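Local coordinates for uncharacterized protein (Leishmania major, PDB 2B4W) that is of unknown function but belongs to the DUF1861 family of the beta-fructosidase clan, consistent with a five-bladed beta-propeller fold, at residues S200-C205 with K298-I303; C33-S38 with Q194-S199; F229-D232 with A237-G240; S267-R272 with D294-G299; I135-L138 with R144-V147. All coordinates share one frame; numbering follows the deposited sequence.

From the N terminus, contact 2 opens first at residues 33-38 and closes a long loop at 194-199, bringing the approach to strand 37-39 against strand 188-198. Contact 5, a local hairpin at 135-138 and 144-147, sits wholly within that span. The chain then runs straight into contact 1, which starts at 200-205 and closes at 298-303. Between those ends lie the second local hairpin, contact 3, and the start of contact 4, whose second segment, 294-299, shares Lys-298 and Gly-299 with contact 1. No loops cross. Contacts 1 to 3 all reach the sheet containing strands 188-198, 203-211, 223-231 and 238-245; contact 4 packs strand 264-271 and the loop 294-299 against it.

Contact 1. Residues S200-C205 with K298-I303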
loop_
_atom_site.group_PDB
_atom_site.type_symbol
_atom_site.label_atom_id
_atom_site.label_comp_id
_atom_site.label_asym_id
_atom_site.label_seq_id
_atom_site.Cartn_x
_atom_site.Cartn_y
_atom_site.Cartn_z
ATOM N N SER A 200 12.844 -1.532 -16.708
ATOM C CA SER A 200 14.243 -1.201 -16.518
ATOM C C SER A 200 14.975 -2.130 -15.556
ATOM O O SER A 200 16.209 -2.094 -15.491
ATOM C CB SER A 200 14.352 0.236 -15.982
ATOM O OG SER A 200 13.403 0.469 -14.974
ATOM N N GLY A 201 14.221 -2.925 -14.804
ATOM C CA GLY A 201 14.801 -3.793 -13.793
ATOM C C GLY A 201 14.821 -3.122 -12.429
ATOM O O GLY A 201 15.073 -3.709 -11.384
ATOM N N LYS A 202 14.557 -1.837 -12.431
ATOM C CA LYS A 202 14.411 -0.954 -11.308
ATOM C C LYS A 202 13.048 -1.189 -10.644
ATOM O O LYS A 202 12.185 -1.884 -11.175
ATOM C CB LYS A 202 14.497 0.537 -11.667
ATOM C CG LYS A 202 15.798 0.918 -12.355
ATOM C CD LYS A 202 16.113 2.394 -12.157
ATOM C CE LYS A 202 17.462 2.769 -12.756
ATOM N NZ LYS A 202 17.940 1.794 -13.777
ATOM N N VAL A 203 12.892 -0.595 -9.471
ATOM C CA VAL A 203 11.664 -0.804 -8.703
ATOM C C VAL A 203 10.914 0.499 -8.460
ATOM O O VAL A 203 11.427 1.421 -7.842
ATOM C CB VAL A 203 11.973 -1.472 -7.351
ATOM C CG1 VAL A 203 10.699 -1.591 -6.521
ATOM C CG2 VAL A 203 12.613 -2.840 -7.557
ATOM N N GLY A 204 9.691 0.534 -8.966
ATOM C CA GLY A 204 8.760 1.602 -8.727
ATOM C C GLY A 204 8.050 1.412 -7.397
ATOM O O GLY A 204 7.296 0.459 -7.210
ATOM N N CYS A 205 8.279 2.320 -6.445
ATOM C CA CYS A 205 7.500 2.252 -5.217
ATOM C C CYS A 205 6.490 3.387 -5.082
ATOM O O CYS A 205 6.735 4.572 -5.382
ATOM C CB CYS A 205 8.391 2.249 -3.972
ATOM S SG CYS A 205 9.777 1.103 -4.033
ATOM N N LYS A 298 7.879 7.919 -14.773
ATOM C CA LYS A 298 8.261 8.392 -16.097
ATOM C C LYS A 298 9.776 8.383 -16.284
ATOM O O LYS A 298 10.552 8.838 -15.451
ATOM C CB LYS A 298 7.685 9.784 -16.355
ATOM N N GLY A 299 10.180 7.820 -17.419
ATOM C CA GLY A 299 11.581 7.727 -17.763
ATOM C C GLY A 299 12.259 6.530 -17.144
ATOM O O GLY A 299 13.431 6.289 -17.435
ATOM N N HIS A 300 11.576 5.744 -16.298
ATOM C CA HIS A 300 12.305 4.602 -15.745
ATOM C C HIS A 300 11.681 3.301 -16.225
ATOM O O HIS A 300 11.838 2.243 -15.615
ATOM C CB HIS A 300 12.356 4.653 -14.230
ATOM C CG HIS A 300 13.007 5.834 -13.602
ATOM N ND1 HIS A 300 12.301 6.944 -13.194
ATOM C CD2 HIS A 300 14.302 6.078 -13.301
ATOM C CE1 HIS A 300 13.136 7.824 -12.672
ATOM N NE2 HIS A 300 14.360 7.325 -12.722
ATOM N N GLY A 301 10.970 3.379 -17.336
ATOM C CA GLY A 301 10.317 2.223 -17.890
ATOM C C GLY A 301 8.890 2.054 -17.394
ATOM O O GLY A 301 8.442 2.785 -16.516
ATOM N N THR A 302 8.220 1.098 -18.003
ATOM C CA THR A 302 6.892 0.615 -17.797
ATOM C C THR A 302 6.823 -0.479 -16.734
ATOM O O THR A 302 7.786 -1.188 -16.452
ATOM C CB THR A 302 6.296 0.031 -19.106
ATOM O OG1 THR A 302 7.096 -1.071 -19.576
ATOM C CG2 THR A 302 6.293 1.096 -20.196
ATOM N N ILE A 303 5.619 -0.603 -16.178
ATOM C CA ILE A 303 5.348 -1.669 -15.221
ATOM C C ILE A 303 5.220 -3.039 -15.896
ATOM O O ILE A 303 4.530 -3.250 -16.887
ATOM C CB ILE A 303 4.084 -1.427 -14.388
ATOM C CG1 ILE A 303 4.232 -0.190 -13.497
ATOM C CG2 ILE A 303 3.707 -2.696 -13.634
ATOM C CD1 ILE A 303 2.929 0.454 -13.100
#
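Ser-200 and Lys-202 lie at the tight turn of the beta hairpin that joins strands 188-198 and 203-211, and both reach out to His-300 in the loop leading to strand 303-304. It is a surface contact, with a polar part at the serine and an apolar part at the lysine. Ser-200 directs its CB toward the loop, and chi1 of 44° puts OG between the backbone N and the carbonyl carbon. From there OG donates to His-300 O; the 2.5 Å separation of Ser-200 OG and His-300 O is very short, and its exact value is doubtful. Lys-202 works with its shaft: its CD lies 4.3 Å from His-300 CD2, meeting the imidazole obliquely. The charged end is well away, Lys-202 NZ being 6.7 Å from His-300 NE2, and forms a long, weak ion pair with Asp-232. His-300 ND1 makes a weak hydrogen bond to Phe-297 O, which probably helps set the rotation of the ring. Gly-201 and Gly-301 both have positive phi, a backbone shape that favours glycine. Gly-301 follows directly behind the accepting carbonyl and packs its backbone against the serine, giving the closest pair of CA atoms across the two segments, with Ser-200 CA and Gly-301 CA 5.4 Å apart.

Contact 2. Residues C33-S38 with Q194-S199; sequences CSVPFS and QAYLLS
Val-35 meets Gln-194 and Tyr-196 in a buried contact centred about 8 Å from the centre of the molecule, where the loop leading into strand 37-39 faces strand 188-198. The two branches of the valine divide the work. With chi1 at 64°, CG1 sits in the notch between N and C of its own backbone and reaches the amide of Gln-194, Val-35 CG1 lying 3.7 Å from Gln-194 OE1; the two side chains cross at about a right angle. CG2 points to the phenol, which arrives from the opposite direction, with Val-35 CG2 3.9 Å from Tyr-196 OH. A water supplies the polar link: it accepts from Val-35 N at 2.9 Å and donates to Gln-194 OE1 at 2.6 Å. The glutamine chain bends at chi2 (73°), and its amide is held at both ends, since NE2 donates to Ile-86 O. The tyrosine hydroxyl is likewise fixed by a hydrogen bond with Ile-269 O. Val-35 also touches Ile-86, so three separate sheets meet around this one side chain. Such convergence of strands from different sheets near the centre of the molecule is consistent with the inner region of a five-bladed beta-propeller, as in relatives of the beta-fructosidase clan.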
loop_
_atom_site.group_PDB
_atom_site.type_symbol
_atom_site.label_atom_id
_atom_site.label_comp_id
_atom_site.label_asym_id
_atom_site.label_seq_id
_atom_site.Cartn_x
_atom_site.Cartn_y
_atom_site.Cartn_z
ATOM N N CYS A 33 -6.788 0.529 2.231
ATOM C CA CYS A 33 -7.056 -0.712 1.498
ATOM C C CYS A 33 -5.776 -1.277 0.910
ATOM O O CYS A 33 -4.746 -0.598 0.855
ATOM C CB CYS A 33 -8.062 -0.404 0.401
ATOM S SG CYS A 33 -9.724 -0.010 1.039
ATOM N N SER A 34 -5.853 -2.522 0.433
ATOM C CA SER A 34 -4.797 -3.005 -0.446
ATOM C C SER A 34 -4.895 -2.301 -1.795
ATOM O O SER A 34 -5.876 -1.600 -2.084
ATOM C CB SER A 34 -4.881 -4.503 -0.700
ATOM O OG SER A 34 -6.100 -4.862 -1.281
ATOM N N VAL A 35 -3.913 -2.521 -2.665
ATOM C CA VAL A 35 -4.176 -2.060 -4.048
ATOM C C VAL A 35 -5.284 -2.902 -4.616
ATOM O O VAL A 35 -5.434 -4.084 -4.253
ATOM C CB VAL A 35 -2.905 -2.168 -4.903
ATOM C CG1 VAL A 35 -2.506 -3.622 -5.021
ATOM C CG2 VAL A 35 -3.150 -1.573 -6.269
ATOM N N PRO A 36 -6.160 -2.438 -5.493
ATOM C CA PRO A 36 -7.073 -3.406 -6.110
ATOM C C PRO A 36 -6.355 -4.505 -6.880
ATOM O O PRO A 36 -5.189 -4.385 -7.248
ATOM C CB PRO A 36 -7.878 -2.525 -7.088
ATOM C CG PRO A 36 -7.868 -1.202 -6.374
ATOM C CD PRO A 36 -6.423 -1.067 -5.947
ATOM N N PHE A 37 -7.074 -5.600 -7.159
ATOM C CA PHE A 37 -6.483 -6.735 -7.873
ATOM C C PHE A 37 -7.629 -7.401 -8.626
ATOM O O PHE A 37 -8.759 -6.942 -8.437
ATOM C CB PHE A 37 -5.798 -7.756 -6.969
ATOM C CG PHE A 37 -6.709 -8.407 -5.932
ATOM C CD1 PHE A 37 -7.035 -7.773 -4.740
ATOM C CD2 PHE A 37 -7.237 -9.659 -6.158
ATOM C CE1 PHE A 37 -7.863 -8.393 -3.814
ATOM C CE2 PHE A 37 -8.053 -10.298 -5.251
ATOM C CZ PHE A 37 -8.366 -9.660 -4.059
ATOM N N SER A 38 -7.367 -8.422 -9.423
ATOM C CA SER A 38 -8.481 -9.122 -10.080
ATOM C C SER A 38 -8.426 -10.613 -9.799
ATOM O O SER A 38 -7.348 -11.195 -9.660
ATOM C CB SER A 38 -8.444 -8.846 -11.593
ATOM O OG SER A 38 -8.270 -10.058 -12.297
ATOM N N GLN A 194 3.149 -0.129 -1.896
ATOM C CA GLN A 194 3.104 -1.054 -3.021
ATOM C C GLN A 194 4.345 -0.809 -3.885
ATOM O O GLN A 194 4.585 0.340 -4.296
ATOM C CB GLN A 194 1.805 -0.911 -3.809
ATOM C CG GLN A 194 1.530 -2.013 -4.835
ATOM C CD GLN A 194 1.135 -3.294 -4.131
ATOM O OE1 GLN A 194 0.545 -3.249 -3.052
ATOM N NE2 GLN A 194 1.460 -4.443 -4.703
ATOM N N ALA A 195 5.080 -1.896 -4.110
ATOM C CA ALA A 195 6.214 -1.965 -5.020
ATOM C C ALA A 195 5.874 -2.662 -6.338
ATOM O O ALA A 195 5.139 -3.637 -6.447
ATOM C CB ALA A 195 7.421 -2.635 -4.378
ATOM N N TYR A 196 6.450 -2.117 -7.405
ATOM C CA TYR A 196 6.252 -2.522 -8.783
ATOM C C TYR A 196 7.582 -2.803 -9.471
ATOM O O TYR A 196 8.530 -2.057 -9.226
ATOM C CB TYR A 196 5.540 -1.424 -9.589
ATOM C CG TYR A 196 4.160 -1.121 -9.018
ATOM C CD1 TYR A 196 3.985 -0.285 -7.939
ATOM C CD2 TYR A 196 3.038 -1.726 -9.586
ATOM C CE1 TYR A 196 2.730 -0.012 -7.421
ATOM C CE2 TYR A 196 1.788 -1.469 -9.075
ATOM C CZ TYR A 196 1.640 -0.615 -7.999
ATOM O OH TYR A 196 0.377 -0.377 -7.491
ATOM N N LEU A 197 7.599 -3.830 -10.312
ATOM C CA LEU A 197 8.753 -4.073 -11.162
ATOM C C LEU A 197 8.592 -3.316 -12.477
ATOM O O LEU A 197 7.569 -3.421 -13.150
ATOM C CB LEU A 197 8.946 -5.555 -11.479
ATOM C CG LEU A 197 10.006 -5.902 -12.540
ATOM C CD1 LEU A 197 11.383 -5.551 -12.003
ATOM C CD2 LEU A 197 9.938 -7.370 -12.940
ATOM N N LEU A 198 9.626 -2.567 -12.815
ATOM C CA LEU A 198 9.678 -1.787 -14.035
ATOM C C LEU A 198 10.515 -2.459 -15.102
ATOM O O LEU A 198 11.498 -3.133 -14.811
ATOM C CB LEU A 198 10.280 -0.402 -13.723
ATOM C CG LEU A 198 9.567 0.377 -12.618
ATOM C CD1 LEU A 198 10.150 1.779 -12.451
ATOM C CD2 LEU A 198 8.078 0.454 -12.919
ATOM N N SER A 199 10.172 -2.260 -16.364
ATOM C CA SER A 199 10.893 -2.826 -17.479
ATOM C C SER A 199 12.391 -2.531 -17.445
ATOM O O SER A 199 13.156 -3.256 -18.096
ATOM C CB SER A 199 10.319 -2.279 -18.799
ATOM O OG SER A 199 10.675 -0.906 -18.804
HETATM O O HOH W 1 -1.553 -3.892 -1.631
#

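Contact 3. Residues F229-D232 with A237-G240; sequences FVLD and AITG
A beta hairpin brings Val-230 and Leu-231 of strand 223-231 against Thr-239 and Ile-238 of strand 238-245, the latter being an outermost strand of its antiparallel sheet. Val-230 and Thr-239 form the hydrogen-bonded pair: Val-230 N donates to Thr-239 O at 2.7 Å, and Thr-239 N returns a bond to Val-230 O at 2.9 Å. Two residues nearer the turn, Asp-232 N donates to Ala-237 O at 3.0 Å. The turn itself is braced by Asp-232 OD1, which accepts from Gln-234 N, an Asx turn, and from Ser-235 N. Side chains alternate between the faces. On the face that His-300 packs against, the gamma oxygen of the threonine leans toward the valine, with Thr-239 OG1 3.7 Å from Val-230 CB. Leu-231 and Ile-238, a non-hydrogen-bonded pair, occupy the other face. There the isoleucine splits: with chi1 at -57° its CG2 is opposite the backbone N, and Ile-238 CG2 lies 4.1 Å from Phe-229 CB, while the other branch bends so that Ile-238 CD1 touches Leu-231 CD1 at 3.7 Å.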
loop_
_atom_site.group_PDB
_atom_site.type_symbol
_atom_site.label_atom_id
_atom_site.label_comp_id
_atom_site.label_asym_id
_atom_site.label_seq_id
_atom_site.Cartn_x
_atom_site.Cartn_y
_atom_site.Cartn_z
ATOM N N PHE A 229 8.924 6.911 -5.550
ATOM C CA PHE A 229 10.319 6.956 -5.910
ATOM C C PHE A 229 10.682 5.695 -6.695
ATOM O O PHE A 229 9.926 4.723 -6.738
ATOM C CB PHE A 229 11.230 7.080 -4.681
ATOM C CG PHE A 229 11.030 5.952 -3.684
ATOM C CD1 PHE A 229 10.055 6.079 -2.704
ATOM C CD2 PHE A 229 11.777 4.796 -3.733
ATOM C CE1 PHE A 229 9.856 5.048 -1.807
ATOM C CE2 PHE A 229 11.574 3.752 -2.855
ATOM C CZ PHE A 229 10.608 3.910 -1.879
ATOM N N VAL A 230 11.871 5.744 -7.287
ATOM C CA VAL A 230 12.362 4.566 -7.999
ATOM C C VAL A 230 13.668 4.146 -7.331
ATOM O O VAL A 230 14.485 4.997 -6.986
ATOM C CB VAL A 230 12.558 4.816 -9.497
ATOM C CG1 VAL A 230 13.166 3.624 -10.205
ATOM C CG2 VAL A 230 11.216 5.157 -10.138
ATOM N N LEU A 231 13.766 2.839 -7.168
ATOM C CA LEU A 231 14.888 2.188 -6.549
ATOM C C LEU A 231 15.664 1.367 -7.562
ATOM O O LEU A 231 15.067 0.595 -8.307
ATOM C CB LEU A 231 14.429 1.226 -5.434
ATOM C CG LEU A 231 15.522 0.213 -5.057
ATOM C CD1 LEU A 231 16.578 0.926 -4.227
ATOM C CD2 LEU A 231 14.955 -0.993 -4.323
ATOM N N ASP A 232 16.978 1.540 -7.537
ATOM C CA ASP A 232 17.802 0.569 -8.249
ATOM C C ASP A 232 18.236 -0.504 -7.257
ATOM O O ASP A 232 18.991 -0.197 -6.340
ATOM C CB ASP A 232 18.995 1.237 -8.915
ATOM C CG ASP A 232 19.733 0.291 -9.850
ATOM O OD1 ASP A 232 20.186 -0.764 -9.359
ATOM O OD2 ASP A 232 19.837 0.627 -11.044
ATOM N N ALA A 237 20.549 3.113 -5.483
ATOM C CA ALA A 237 20.277 4.519 -5.753
ATOM C C ALA A 237 18.775 4.830 -5.782
ATOM O O ALA A 237 18.001 4.020 -6.288
ATOM C CB ALA A 237 20.889 4.955 -7.076
ATOM N N ILE A 238 18.404 5.993 -5.254
ATOM C CA ILE A 238 17.033 6.473 -5.170
ATOM C C ILE A 238 16.823 7.682 -6.084
ATOM O O ILE A 238 17.539 8.677 -6.014
ATOM C CB ILE A 238 16.627 6.856 -3.739
ATOM C CG1 ILE A 238 16.775 5.734 -2.709
ATOM C CG2 ILE A 238 15.211 7.389 -3.740
ATOM C CD1 ILE A 238 16.051 4.460 -3.120
ATOM N N THR A 239 15.845 7.578 -6.980
ATOM C CA THR A 239 15.552 8.579 -7.976
ATOM C C THR A 239 14.054 8.807 -8.138
ATOM O O THR A 239 13.205 8.011 -7.724
ATOM C CB THR A 239 16.153 8.181 -9.341
ATOM O OG1 THR A 239 15.615 6.921 -9.772
ATOM C CG2 THR A 239 17.671 8.009 -9.249
ATOM N N GLY A 240 13.753 9.935 -8.772
ATOM C CA GLY A 240 12.416 10.296 -9.208
ATOM C C GLY A 240 11.465 10.447 -8.041
ATOM O O GLY A 240 10.244 10.314 -8.142
#

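Contact 4. Residues S267-R272 with D294-G299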
loop_
_atom_site.group_PDB
_atom_site.type_symbol
_atom_site.label_atom_id
_atom_site.label_comp_id
_atom_site.label_asym_id
_atom_site.label_seq_id
_atom_site.Cartn_x
_atom_site.Cartn_y
_atom_site.Cartn_z
ATOM N N SER A 267 -2.383 3.180 -1.055
ATOM C CA SER A 267 -2.771 1.778 -1.224
ATOM C C SER A 267 -1.994 1.145 -2.379
ATOM O O SER A 267 -1.307 0.146 -2.217
ATOM C CB SER A 267 -4.273 1.660 -1.452
ATOM O OG SER A 267 -4.987 2.229 -0.369
ATOM N N GLY A 268 -2.088 1.774 -3.548
ATOM C CA GLY A 268 -1.253 1.444 -4.705
ATOM C C GLY A 268 -1.782 2.078 -5.976
ATOM O O GLY A 268 -2.819 2.763 -6.001
ATOM N N ILE A 269 -1.100 1.852 -7.097
ATOM C CA ILE A 269 -1.615 2.336 -8.368
ATOM C C ILE A 269 -2.089 1.207 -9.281
ATOM O O ILE A 269 -1.660 0.057 -9.199
ATOM C CB ILE A 269 -0.569 3.137 -9.171
ATOM C CG1 ILE A 269 0.641 2.274 -9.429
ATOM C CG2 ILE A 269 -0.280 4.473 -8.497
ATOM C CD1 ILE A 269 1.740 2.852 -10.310
ATOM N N VAL A 270 -3.004 1.587 -10.171
ATOM C CA VAL A 270 -3.465 0.674 -11.213
ATOM C C VAL A 270 -3.196 1.312 -12.579
ATOM O O VAL A 270 -3.614 2.446 -12.803
ATOM C CB VAL A 270 -4.955 0.350 -11.066
ATOM C CG1 VAL A 270 -5.453 -0.500 -12.221
ATOM C CG2 VAL A 270 -5.248 -0.369 -9.747
HETATM N N MSE A 271 -2.518 0.612 -13.472
HETATM C CA MSE A 271 -2.261 1.091 -14.826
HETATM C C MSE A 271 -3.544 1.232 -15.625
HETATM O O MSE A 271 -4.400 0.354 -15.705
HETATM C CB MSE A 271 -1.300 0.129 -15.513
HETATM C CG MSE A 271 -0.257 0.644 -16.463
HETATM SE SE MSE A 271 0.701 2.213 -15.869
HETATM C CE MSE A 271 0.025 3.183 -17.390
ATOM N N ARG A 272 -3.718 2.377 -16.280
ATOM C CA ARG A 272 -4.912 2.568 -17.100
ATOM C C ARG A 272 -4.559 2.438 -18.579
ATOM O O ARG A 272 -3.382 2.592 -18.903
ATOM C CB ARG A 272 -5.516 3.953 -16.873
ATOM C CG ARG A 272 -6.014 4.178 -15.449
ATOM C CD ARG A 272 -6.254 5.661 -15.195
ATOM N NE ARG A 272 -7.172 6.211 -16.178
ATOM C CZ ARG A 272 -8.467 6.443 -16.091
ATOM N NH1 ARG A 272 -9.167 6.200 -14.997
ATOM N NH2 ARG A 272 -9.072 6.956 -17.161
ATOM N N ASP A 294 -0.879 11.312 -13.599
ATOM C CA ASP A 294 0.122 10.917 -14.571
ATOM C C ASP A 294 0.959 9.759 -14.015
ATOM O O ASP A 294 1.135 9.658 -12.797
ATOM C CB ASP A 294 1.056 12.074 -14.898
ATOM C CG ASP A 294 0.314 13.296 -15.404
ATOM O OD1 ASP A 294 -0.288 13.207 -16.493
ATOM O OD2 ASP A 294 0.326 14.329 -14.703
ATOM N N TYR A 295 1.441 8.949 -14.942
ATOM C CA TYR A 295 2.376 7.886 -14.636
ATOM C C TYR A 295 3.540 8.423 -13.810
ATOM O O TYR A 295 4.284 9.313 -14.215
ATOM C CB TYR A 295 2.938 7.233 -15.881
ATOM C CG TYR A 295 3.808 6.018 -15.642
ATOM C CD1 TYR A 295 3.313 4.889 -15.012
ATOM C CD2 TYR A 295 5.140 5.994 -16.044
ATOM C CE1 TYR A 295 4.098 3.770 -14.795
ATOM C CE2 TYR A 295 5.946 4.885 -15.826
ATOM C CZ TYR A 295 5.410 3.775 -15.207
ATOM O OH TYR A 295 6.187 2.662 -14.982
ATOM N N PRO A 296 3.714 7.868 -12.617
ATOM C CA PRO A 296 4.727 8.434 -11.728
ATOM C C PRO A 296 6.132 7.855 -11.793
ATOM O O PRO A 296 6.970 8.195 -10.943
ATOM C CB PRO A 296 4.095 8.081 -10.367
ATOM C CG PRO A 296 3.477 6.750 -10.598
ATOM C CD PRO A 296 2.982 6.748 -12.016
ATOM N N PHE A 297 6.467 6.996 -12.738
ATOM C CA PHE A 297 7.843 6.504 -12.825
ATOM C C PHE A 297 8.409 6.835 -14.207
ATOM O O PHE A 297 9.280 6.124 -14.721
ATOM C CB PHE A 297 7.926 4.997 -12.586
ATOM C CG PHE A 297 7.149 4.437 -11.409
ATOM C CD1 PHE A 297 7.360 4.921 -10.132
ATOM C CD2 PHE A 297 6.209 3.434 -11.579
ATOM C CE1 PHE A 297 6.665 4.421 -9.041
ATOM C CE2 PHE A 297 5.503 2.933 -10.496
ATOM C CZ PHE A 297 5.714 3.438 -9.221
ATOM N N LYS A 298 7.879 7.919 -14.773
ATOM C CA LYS A 298 8.261 8.392 -16.097
ATOM C C LYS A 298 9.776 8.383 -16.284
ATOM O O LYS A 298 10.552 8.838 -15.451
ATOM C CB LYS A 298 7.685 9.784 -16.355
ATOM N N GLY A 299 10.180 7.820 -17.419
ATOM C CA GLY A 299 11.581 7.727 -17.763
ATOM C C GLY A 299 12.259 6.530 -17.144
ATOM O O GLY A 299 13.431 6.289 -17.435
#
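Ile-269 reaches from strand 264-271 to Pro-296 and Phe-297 in the loop after strand 287-293. Its CB points toward that loop, and chi1 of 58° leaves CG1 tucked in over the backbone. CB and CG1 act as a stem; the touching is left to CD1, carried straight on by an extended chi2. Ile-269 CD1 meets Phe-297 CE2 at 3.8 Å, obliquely to the ring, and the same Ile-269 CD1 is 4.3 Å from Pro-296 CG. The proline in turn covers a face of the neighbouring ring, Pro-296 CG standing 4.1 Å above the plane of Phe-297, over its centre. Two residues along the strand, selenomethionine Met-271 curls at chi2 and chi3 to bring selenium beside Tyr-295, with Met-271 SE 3.8 Å from Tyr-295 CD1. This Met-aromatic contact is oblique, the selenium lying 59° off the ring normal. The tyrosine OH sits at the edge of the Phe-297 ring, in its plane, and is hydrogen-bonded to Gly-301 O. Ile-269, Met-271 and Tyr-295 all pack on Ile-303 as well, and Phe-297 on Leu-198. Here a loop packs between strand 264-271 and the sheet of Leu-198, consistent with the interface between blades of a beta-propeller.

Contact 5. Residues I135-L138 with R144-V147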
loop_
_atom_site.group_PDB
_atom_site.type_symbol
_atom_site.label_atom_id
_atom_site.label_comp_id
_atom_site.label_asym_id
_atom_site.label_seq_id
_atom_site.Cartn_x
_atom_site.Cartn_y
_atom_site.Cartn_z
ATOM N N ILE A 135 6.156 -3.458 6.065
ATOM C CA ILE A 135 7.002 -4.395 5.344
ATOM C C ILE A 135 6.304 -4.867 4.060
ATOM O O ILE A 135 5.134 -5.260 4.139
ATOM C CB ILE A 135 7.367 -5.652 6.162
ATOM C CG1 ILE A 135 8.031 -5.367 7.511
ATOM C CG2 ILE A 135 8.223 -6.591 5.290
ATOM C CD1 ILE A 135 7.670 -6.284 8.665
ATOM N N ARG A 136 7.014 -4.795 2.939
ATOM C CA ARG A 136 6.516 -5.048 1.600
ATOM C C ARG A 136 7.493 -5.833 0.732
ATOM O O ARG A 136 8.715 -5.792 0.863
ATOM C CB ARG A 136 6.224 -3.759 0.819
ATOM C CG ARG A 136 5.159 -2.849 1.374
ATOM C CD ARG A 136 3.890 -3.623 1.682
ATOM N NE ARG A 136 2.800 -2.798 2.190
ATOM C CZ ARG A 136 2.468 -2.617 3.459
ATOM N NH1 ARG A 136 3.119 -3.186 4.467
ATOM N NH2 ARG A 136 1.444 -1.838 3.765
ATOM N N VAL A 137 6.898 -6.567 -0.223
ATOM C CA VAL A 137 7.731 -7.361 -1.118
ATOM C C VAL A 137 7.270 -7.225 -2.559
ATOM O O VAL A 137 6.160 -6.754 -2.792
ATOM C CB VAL A 137 7.679 -8.863 -0.776
ATOM C CG1 VAL A 137 7.997 -9.089 0.696
ATOM C CG2 VAL A 137 6.312 -9.478 -1.096
ATOM N N LEU A 138 8.148 -7.706 -3.421
ATOM C CA LEU A 138 7.877 -7.959 -4.816
ATOM C C LEU A 138 8.883 -8.953 -5.415
ATOM O O LEU A 138 9.961 -9.211 -4.914
ATOM C CB LEU A 138 7.881 -6.711 -5.682
ATOM C CG LEU A 138 9.064 -5.858 -6.087
ATOM C CD1 LEU A 138 10.098 -6.384 -7.045
ATOM C CD2 LEU A 138 8.473 -4.645 -6.852
ATOM N N ARG A 144 14.073 -13.124 -8.190
ATOM C CA ARG A 144 14.251 -13.217 -6.734
ATOM C C ARG A 144 13.343 -12.200 -6.052
ATOM O O ARG A 144 12.598 -11.472 -6.737
ATOM C CB ARG A 144 15.724 -13.021 -6.362
ATOM C CG ARG A 144 16.659 -14.133 -6.814
ATOM C CD ARG A 144 18.094 -13.845 -6.374
ATOM N NE ARG A 144 18.714 -12.831 -7.234
ATOM C CZ ARG A 144 19.756 -12.077 -6.918
ATOM N NH1 ARG A 144 20.356 -12.185 -5.744
ATOM N NH2 ARG A 144 20.229 -11.182 -7.788
ATOM N N LEU A 145 13.403 -12.154 -4.725
ATOM C CA LEU A 145 12.465 -11.390 -3.921
ATOM C C LEU A 145 13.067 -10.120 -3.349
ATOM O O LEU A 145 13.983 -10.141 -2.533
ATOM C CB LEU A 145 11.932 -12.286 -2.798
ATOM C CG LEU A 145 10.786 -11.727 -1.958
ATOM C CD1 LEU A 145 9.440 -11.905 -2.638
ATOM C CD2 LEU A 145 10.764 -12.389 -0.587
ATOM N N GLY A 146 12.546 -8.966 -3.786
ATOM C CA GLY A 146 12.904 -7.727 -3.130
ATOM C C GLY A 146 12.073 -7.530 -1.876
ATOM O O GLY A 146 10.849 -7.731 -1.877
ATOM N N VAL A 147 12.729 -7.145 -0.781
ATOM C CA VAL A 147 11.976 -6.908 0.448
ATOM C C VAL A 147 12.319 -5.544 1.044
ATOM O O VAL A 147 13.476 -5.164 1.219
ATOM C CB VAL A 147 12.192 -8.005 1.510
ATOM C CG1 VAL A 147 11.175 -7.832 2.639
ATOM C CG2 VAL A 147 12.091 -9.406 0.917
#
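Leu-138 and Gly-146 share a pair of backbone hydrogen bonds in the beta hairpin of strands 136-139 and 145-149. Gly-146 N donates to Leu-138 O at 2.8 Å, though bent at the hydrogen (139°); Leu-138 N answers to Gly-146 O at 3.1 Å. That second carbonyl also takes a CA-H...O contact, with Val-137 CA 3.2 Å from Gly-146 O. At the open end of the hairpin Arg-136 folds back on the residue before it: NH1 donates to Ile-135 O at 2.9 Å, the oxygen close to the guanidinium plane but NH1 well above the carbonyl plane, while NE bonds to Asn-193 O and the group makes a cation-pi contact with Tyr-85. Two hydrogen bonds and the cation-pi contact thus hold this guanidinium. The packing lies on the face of Val-137 and Val-147, a non-hydrogen-bonded pair whose side chains run side by side, Val-137 CG1 being 3.9 Å from Val-147 CG1. Leu-138 turns to the other face and packs on Ala-195. Leu-145 bends over from the turn side, with Leu-145 CD1 4.0 Å from Val-137 CB. From the other end, with chi1 of -169° turning CG1 opposite the backbone N, Val-147 CG1 meets Ile-135 CG2 at 4.2 Å.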